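Local coordinates for protein succinylglutamate desuccinylase (PDB 2BCO) that probably hydrolyses N-succinylglutamate to succinate and glutamate, the last step of arginine degradation by the AST pathway, as a zinc-dependent enzyme of the AspA/AstE family, at residues Q26-G31 and K78-G83; G31-L36 and E43-N48; T53-I58 and D88-F93. All blocks are in the same frame, centred on the assembly; numbering follows the deposited sequence.

Interaction 1 of 3, residues Q26-G31 and K78-G83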
# COMPACT_ATOMS: atom_id res chain seq x y z
N GLN A 26 -11.36 22.98 -9.50
CA GLN A 26 -10.48 23.97 -10.09
C GLN A 26 -9.84 23.47 -11.38
O GLN A 26 -9.38 22.33 -11.46
CB GLN A 26 -9.38 24.35 -9.11
CG GLN A 26 -8.34 25.28 -9.68
CD GLN A 26 -7.20 25.50 -8.71
OE1 GLN A 26 -7.42 25.89 -7.56
NE2 GLN A 26 -5.98 25.27 -9.16
N VAL A 27 -9.82 24.33 -12.39
CA VAL A 27 -9.22 23.98 -13.67
C VAL A 27 -7.92 24.74 -13.83
O VAL A 27 -7.90 25.97 -13.75
CB VAL A 27 -10.16 24.32 -14.84
CG1 VAL A 27 -9.49 23.95 -16.16
CG2 VAL A 27 -11.48 23.57 -14.69
N LEU A 28 -6.83 24.01 -14.03
CA LEU A 28 -5.52 24.64 -14.18
C LEU A 28 -5.30 25.17 -15.59
O LEU A 28 -6.01 24.82 -16.53
CB LEU A 28 -4.41 23.64 -13.84
CG LEU A 28 -4.39 23.11 -12.40
CD1 LEU A 28 -3.31 22.05 -12.28
CD2 LEU A 28 -4.14 24.25 -11.42
N SER A 29 -4.29 26.03 -15.72
CA SER A 29 -3.94 26.64 -16.99
C SER A 29 -3.66 25.61 -18.08
O SER A 29 -3.98 25.84 -19.24
CB SER A 29 -2.72 27.55 -16.82
OG SER A 29 -2.30 28.07 -18.07
N ASN A 30 -3.06 24.48 -17.70
CA ASN A 30 -2.74 23.44 -18.67
C ASN A 30 -3.89 22.48 -18.94
O ASN A 30 -3.73 21.48 -19.63
CB ASN A 30 -1.52 22.64 -18.21
CG ASN A 30 -1.74 21.96 -16.88
OD1 ASN A 30 -2.87 21.86 -16.40
ND2 ASN A 30 -0.66 21.46 -16.29
N GLY A 31 -5.06 22.78 -18.38
CA GLY A 31 -6.20 21.91 -18.60
C GLY A 31 -6.45 20.87 -17.52
O GLY A 31 -7.53 20.29 -17.47
N LYS A 78 1.47 19.58 -4.99
CA LYS A 78 2.03 20.92 -5.16
C LYS A 78 2.61 21.13 -6.55
O LYS A 78 2.46 22.21 -7.13
CB LYS A 78 3.10 21.16 -4.09
CG LYS A 78 3.68 22.57 -4.07
CD LYS A 78 4.60 22.76 -2.87
CE LYS A 78 3.84 22.54 -1.55
NZ LYS A 78 4.72 22.66 -0.36
N ASP A 79 3.27 20.11 -7.10
CA ASP A 79 3.87 20.22 -8.42
C ASP A 79 2.82 20.17 -9.53
O ASP A 79 2.97 20.82 -10.56
CB ASP A 79 4.93 19.13 -8.64
CG ASP A 79 6.17 19.36 -7.79
OD1 ASP A 79 6.34 20.48 -7.26
OD2 ASP A 79 6.99 18.43 -7.64
N ILE A 80 1.76 19.40 -9.32
CA ILE A 80 0.69 19.31 -10.31
C ILE A 80 -0.04 20.65 -10.37
O ILE A 80 -0.41 21.11 -11.45
CB ILE A 80 -0.34 18.21 -9.94
CG1 ILE A 80 0.30 16.83 -10.07
CG2 ILE A 80 -1.57 18.33 -10.82
CD1 ILE A 80 -0.59 15.70 -9.62
N GLU A 81 -0.23 21.27 -9.22
CA GLU A 81 -0.93 22.55 -9.15
C GLU A 81 -0.13 23.69 -9.75
O GLU A 81 -0.70 24.68 -10.21
CB GLU A 81 -1.30 22.89 -7.70
CG GLU A 81 -2.73 23.37 -7.54
CD GLU A 81 -3.05 23.77 -6.11
OE1 GLU A 81 -4.26 23.88 -5.79
OE2 GLU A 81 -2.11 24.00 -5.32
N SER A 82 1.19 23.56 -9.76
CA SER A 82 2.06 24.59 -10.32
C SER A 82 2.41 24.29 -11.78
O SER A 82 3.16 25.03 -12.41
CB SER A 82 3.35 24.72 -9.50
OG SER A 82 4.14 23.55 -9.60
N GLY A 83 1.88 23.19 -12.30
CA GLY A 83 2.14 22.81 -13.68
C GLY A 83 3.47 22.11 -13.88
O GLY A 83 3.77 21.62 -14.96
O HOH W 1 -0.12 19.83 -14.07
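Leu28 is the one side chain of 26-31 that presses firmly on the end of helix 68-81. With CG anti to its carbonyl carbon (chi1 -62°) and the chain extended beyond, it sets its two methyls against the last turn: Leu28 CD1 lies 3.2 Å from the carbonyl oxygen Ile80 O, and Leu28 CD2 sits 3.7 Å from Glu81 O. The fit is therefore methyl against backbone carbonyl; side chain meets side chain more loosely, Leu28 CD1 lying 4.4 Å from Ile80 CG2. No direct hydrogen bond joins the two segments. Here the edge strand 24-27 gives way to a type I beta turn, Leu28 to Gly31, beside the C-terminal end of the helix, after which Gly83, the first residue to leave helical angles, has positive phi (81°). Toward the solvent side the contact slackens. Asn30, its CG in the crowded position between backbone N and carbonyl carbon, turns OD1 back to Val32 N, while ND2 donates to a water that in turn donates to Ile80 O, 2.9 Å away; Asn30 ND2 comes no nearer to Gly83 than 4.1 Å, at CA. Beyond Leu28, the extended chains of Gln26 and Glu81 cross at about a right angle with amide and carboxylate planes nearly parallel, yet Gln26 NE2 and Glu81 OE1 stay 4.0 Å apart; OE1 of Glu81 instead accepts from Leu5 N, and Gln26 OE1 makes a weak hydrogen bond with Ser4 OG.

Interaction 2 of 3, residues G31-L36 and E43-N48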
# COMPACT_ATOMS: atom_id res chain seq x y z
N GLY A 31 -5.06 22.78 -18.38
CA GLY A 31 -6.20 21.91 -18.60
C GLY A 31 -6.45 20.87 -17.52
O GLY A 31 -7.53 20.29 -17.47
N VAL A 32 -5.47 20.62 -16.66
CA VAL A 32 -5.64 19.63 -15.59
C VAL A 32 -6.75 20.06 -14.63
O VAL A 32 -6.85 21.23 -14.26
CB VAL A 32 -4.35 19.42 -14.78
CG1 VAL A 32 -4.63 18.52 -13.58
CG2 VAL A 32 -3.27 18.81 -15.66
N GLN A 33 -7.58 19.10 -14.23
CA GLN A 33 -8.68 19.39 -13.33
C GLN A 33 -8.48 18.79 -11.94
O GLN A 33 -8.14 17.61 -11.80
CB GLN A 33 -9.98 18.88 -13.94
CG GLN A 33 -11.22 19.25 -13.18
CD GLN A 33 -12.48 18.79 -13.88
OE1 GLN A 33 -13.59 19.01 -13.39
NE2 GLN A 33 -12.32 18.13 -15.03
N LEU A 34 -8.69 19.61 -10.91
CA LEU A 34 -8.55 19.20 -9.52
C LEU A 34 -9.90 19.29 -8.81
O LEU A 34 -10.58 20.31 -8.88
CB LEU A 34 -7.55 20.10 -8.80
CG LEU A 34 -6.11 20.14 -9.31
CD1 LEU A 34 -5.35 21.23 -8.59
CD2 LEU A 34 -5.45 18.80 -9.06
N LYS A 35 -10.30 18.22 -8.12
CA LYS A 35 -11.57 18.21 -7.41
C LYS A 35 -11.39 17.71 -5.98
O LYS A 35 -11.00 16.56 -5.76
CB LYS A 35 -12.59 17.33 -8.14
CG LYS A 35 -12.81 17.71 -9.60
CD LYS A 35 -13.97 16.94 -10.22
CE LYS A 35 -13.69 15.44 -10.28
NZ LYS A 35 -14.82 14.67 -10.89
N LEU A 36 -11.67 18.57 -5.00
CA LEU A 36 -11.56 18.18 -3.60
C LEU A 36 -12.94 17.77 -3.11
O LEU A 36 -13.76 18.61 -2.77
CB LEU A 36 -11.04 19.35 -2.75
CG LEU A 36 -10.67 18.99 -1.30
CD1 LEU A 36 -9.44 18.09 -1.30
CD2 LEU A 36 -10.38 20.26 -0.51
N GLU A 43 -9.26 14.47 -6.39
CA GLU A 43 -9.22 13.80 -7.68
C GLU A 43 -8.50 14.70 -8.67
O GLU A 43 -8.65 15.92 -8.63
CB GLU A 43 -10.62 13.51 -8.20
CG GLU A 43 -10.62 12.60 -9.42
CD GLU A 43 -12.00 12.17 -9.84
OE1 GLU A 43 -12.75 11.65 -8.98
OE2 GLU A 43 -12.34 12.35 -11.03
N VAL A 44 -7.70 14.10 -9.54
CA VAL A 44 -6.97 14.86 -10.54
C VAL A 44 -7.29 14.23 -11.89
O VAL A 44 -7.02 13.05 -12.11
CB VAL A 44 -5.44 14.82 -10.27
CG1 VAL A 44 -4.70 15.69 -11.27
CG2 VAL A 44 -5.15 15.30 -8.86
N ILE A 45 -7.90 15.01 -12.77
CA ILE A 45 -8.29 14.54 -14.09
C ILE A 45 -7.43 15.21 -15.16
O ILE A 45 -7.21 16.42 -15.11
CB ILE A 45 -9.78 14.85 -14.37
CG1 ILE A 45 -10.65 14.18 -13.30
CG2 ILE A 45 -10.17 14.38 -15.77
CD1 ILE A 45 -12.14 14.47 -13.45
N PRO A 46 -6.93 14.43 -16.13
CA PRO A 46 -6.09 14.95 -17.21
C PRO A 46 -6.89 15.84 -18.18
O PRO A 46 -8.11 15.72 -18.29
CB PRO A 46 -5.58 13.69 -17.90
CG PRO A 46 -5.68 12.64 -16.85
CD PRO A 46 -6.98 12.96 -16.19
N GLU A 47 -6.19 16.71 -18.88
CA GLU A 47 -6.83 17.60 -19.84
C GLU A 47 -7.47 16.82 -20.99
O GLU A 47 -8.57 17.15 -21.42
CB GLU A 47 -5.80 18.58 -20.41
CG GLU A 47 -6.35 19.47 -21.51
CD GLU A 47 -5.25 20.27 -22.19
OE1 GLU A 47 -4.29 19.65 -22.69
OE2 GLU A 47 -5.36 21.51 -22.23
N ASN A 48 -6.78 15.79 -21.47
CA ASN A 48 -7.28 14.97 -22.58
C ASN A 48 -7.45 13.49 -22.24
O ASN A 48 -6.60 12.67 -22.57
CB ASN A 48 -6.34 15.09 -23.79
CG ASN A 48 -6.83 14.29 -24.98
OD1 ASN A 48 -7.87 14.59 -25.57
ND2 ASN A 48 -6.08 13.25 -25.35
O HOH W 2 -9.66 18.04 -16.98
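Backbone hydrogen bonds dominate this antiparallel pairing of strands 33-38 and 41-45, a beta hairpin. Gln33 and Ile45 form one hydrogen-bonded pair, with the bond from Gln33 N to Ile45 O almost straight at 178°; Lys35 and Glu43 form the next, and all four donors lie in the planes of the carbonyls they meet. Between them Leu34 and Val44 make a non-hydrogen-bonded pair.

Apolar contacts gather on the Leu34 and Val44 face, where Leu34 CD2 reaches Val44 CG2 at 3.5 Å and Val32 CG1 meets Val44 CG1 at 3.7 Å; Ile80 of helix 68-81 covers the two valines.

The other face, of Gln33, Lys35, Glu43 and Ile45, is mixed and carries the charges. Lys35 and Glu43 run side by side, and a bend at chi3 (-64°) lays Lys35 CE 3.7 Å from Ile45 CD1 and brings Lys35 NZ within 3.4 Å of Glu43 OE2, a weak salt bridge. Tyr37 OH hydrogen-bonds both Lys35 NZ and Glu43 OE1. Where the strands part, Gly31, at phi 95°, packs its CA against the Glu47 side chain.

With Arg90 also salt-bridged to Glu43 OE2, the buried carboxylate has two positive neighbours, which would probably keep it ionised.

Interaction 3 of 3, residues T53-I58 and D88-F93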
# COMPACT_ATOMS: atom_id res chain seq x y z
N THR A 53 -6.44 5.96 -20.80
CA THR A 53 -6.02 6.76 -19.65
C THR A 53 -6.14 5.93 -18.37
O THR A 53 -7.19 5.35 -18.10
CB THR A 53 -6.91 8.01 -19.48
OG1 THR A 53 -6.71 8.90 -20.58
CG2 THR A 53 -6.57 8.72 -18.17
N LYS A 54 -5.06 5.87 -17.59
CA LYS A 54 -5.08 5.11 -16.35
C LYS A 54 -5.90 5.79 -15.25
O LYS A 54 -6.01 7.02 -15.19
CB LYS A 54 -3.66 4.87 -15.84
CG LYS A 54 -2.83 3.98 -16.75
CD LYS A 54 -1.51 3.62 -16.10
CE LYS A 54 -0.70 2.66 -16.98
NZ LYS A 54 -0.32 3.28 -18.28
N ASN A 55 -6.50 4.98 -14.39
CA ASN A 55 -7.28 5.48 -13.27
C ASN A 55 -6.56 4.95 -12.05
O ASN A 55 -6.75 3.80 -11.64
CB ASN A 55 -8.71 4.96 -13.37
CG ASN A 55 -9.44 5.54 -14.56
OD1 ASN A 55 -9.84 6.70 -14.55
ND2 ASN A 55 -9.59 4.74 -15.61
N ILE A 56 -5.72 5.80 -11.48
CA ILE A 56 -4.92 5.43 -10.33
C ILE A 56 -5.37 6.01 -9.01
O ILE A 56 -5.50 7.23 -8.86
CB ILE A 56 -3.45 5.86 -10.53
CG1 ILE A 56 -2.98 5.53 -11.95
CG2 ILE A 56 -2.57 5.18 -9.49
CD1 ILE A 56 -1.59 6.06 -12.26
N ILE A 57 -5.60 5.14 -8.05
CA ILE A 57 -5.96 5.57 -6.71
C ILE A 57 -4.64 5.54 -5.97
O ILE A 57 -3.96 4.53 -5.97
CB ILE A 57 -6.92 4.58 -6.01
CG1 ILE A 57 -8.28 4.57 -6.69
CG2 ILE A 57 -7.06 4.97 -4.53
CD1 ILE A 57 -9.25 3.57 -6.08
N ILE A 58 -4.26 6.66 -5.38
CA ILE A 58 -3.01 6.71 -4.64
C ILE A 58 -3.37 7.08 -3.22
O ILE A 58 -3.63 8.24 -2.91
CB ILE A 58 -2.06 7.76 -5.25
CG1 ILE A 58 -1.82 7.45 -6.73
CG2 ILE A 58 -0.74 7.77 -4.48
CD1 ILE A 58 -1.19 8.60 -7.52
N ASP A 88 -1.15 12.93 -16.81
CA ASP A 88 -1.67 12.19 -17.95
C ASP A 88 -2.66 11.11 -17.52
O ASP A 88 -3.42 10.60 -18.33
CB ASP A 88 -0.51 11.56 -18.72
CG ASP A 88 -0.87 11.24 -20.14
OD1 ASP A 88 -0.86 12.17 -20.98
OD2 ASP A 88 -1.17 10.06 -20.43
N ALA A 89 -2.63 10.74 -16.25
CA ALA A 89 -3.53 9.72 -15.75
C ALA A 89 -4.52 10.33 -14.77
O ALA A 89 -4.21 11.31 -14.10
CB ALA A 89 -2.73 8.62 -15.06
N ARG A 90 -5.71 9.76 -14.71
CA ARG A 90 -6.73 10.24 -13.79
C ARG A 90 -6.33 9.65 -12.44
O ARG A 90 -6.05 8.45 -12.34
CB ARG A 90 -8.11 9.73 -14.23
CG ARG A 90 -9.25 10.10 -13.29
CD ARG A 90 -10.59 10.00 -14.00
NE ARG A 90 -11.72 10.08 -13.08
CZ ARG A 90 -12.32 9.02 -12.55
NH1 ARG A 90 -11.91 7.80 -12.85
NH2 ARG A 90 -13.35 9.19 -11.74
N CYS A 91 -6.26 10.48 -11.40
CA CYS A 91 -5.85 10.01 -10.08
C CYS A 91 -6.81 10.41 -8.96
O CYS A 91 -7.54 11.39 -9.07
CB CYS A 91 -4.47 10.56 -9.73
SG CYS A 91 -3.16 10.33 -10.96
N LEU A 92 -6.78 9.64 -7.89
CA LEU A 92 -7.58 9.92 -6.71
C LEU A 92 -6.62 9.83 -5.54
O LEU A 92 -6.23 8.73 -5.14
CB LEU A 92 -8.70 8.89 -6.54
CG LEU A 92 -9.61 9.18 -5.34
CD1 LEU A 92 -10.37 10.47 -5.60
CD2 LEU A 92 -10.57 8.04 -5.08
N PHE A 93 -6.22 10.99 -5.01
CA PHE A 93 -5.29 11.04 -3.89
C PHE A 93 -6.05 11.00 -2.58
O PHE A 93 -7.00 11.76 -2.36
CB PHE A 93 -4.41 12.30 -3.93
CG PHE A 93 -3.43 12.33 -5.08
CD1 PHE A 93 -3.81 12.82 -6.32
CD2 PHE A 93 -2.15 11.83 -4.92
CE1 PHE A 93 -2.91 12.82 -7.40
CE2 PHE A 93 -1.23 11.82 -5.99
CZ PHE A 93 -1.62 12.32 -7.24
O HOH W 3 -4.48 11.09 -20.84
O HOH W 4 -2.70 7.36 -18.36
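Strands 55-60 and 90-95 run parallel, and four backbone hydrogen bonds zip them together, from Arg90 N to Lys54 O through to Ile58 N to Leu92 O. On the face of Ile56 and Ile58, Ile58 CD1 comes obliquely against the Phe93 ring, 3.6 Å from Phe93 CE2, the two side chains lying alongside each other. Ile56 CD1 rests on Ala89 CB at 4.0 Å.

The polar contact lies on the opposite face. Arg90, extended from CG to NE (chi1 177°), reaches across so that Arg90 NH1 donates to Asn55 OD1 at 2.9 Å. The oxygen sits in the guanidinium plane, but the donor stands 47° above the amide plane, the two groups being turned 75° apart.

In the second shell, Thr148 OG1 accepts from Asn55 ND2, and Phe140 O is a second acceptor for Arg90 NH1, which helps fix the guanidinium. Helix 68-81 packs on Phe93 on one face of the sheet, and helix 125-141 on Ile57 and Leu92 on the other. One water links Thr53 OG1 to Asp88 O; another accepts from Lys54 N and donates weakly to Asp88 O.

Joined through helix 68-81, the strands form a beta-alpha-beta unit of the zinc-exopeptidase-like catalytic domain, with the Ile58 side chain about 14 Å from the zinc.

How the interactions relate
The three contacts step inward from the rim of the catalytic domain's sheet. Interaction 1 is a surface contact, interaction 2 partly buried and interaction 3 buried. Helix 68-81 ties them together: its end is one side of interaction 1, Ile80 reaches toward Phe93 of interaction 3, and Glu81 CG packs on Leu34 CD1 at 3.5 Å. Strand neighbours continue the chain of contacts, with Gln26 N probably hydrogen-bonded to Leu34 O and Val44 N to Cys91 O. Chemistry follows position: methyl-to-carbonyl packing and a water bridge outside, antiparallel backbone bonds with a lysine-glutamate pair in the middle, parallel bonds inside, with an apolar face of Ile56, Ile58 and Phe93 and an arginine-asparagine bond on the other.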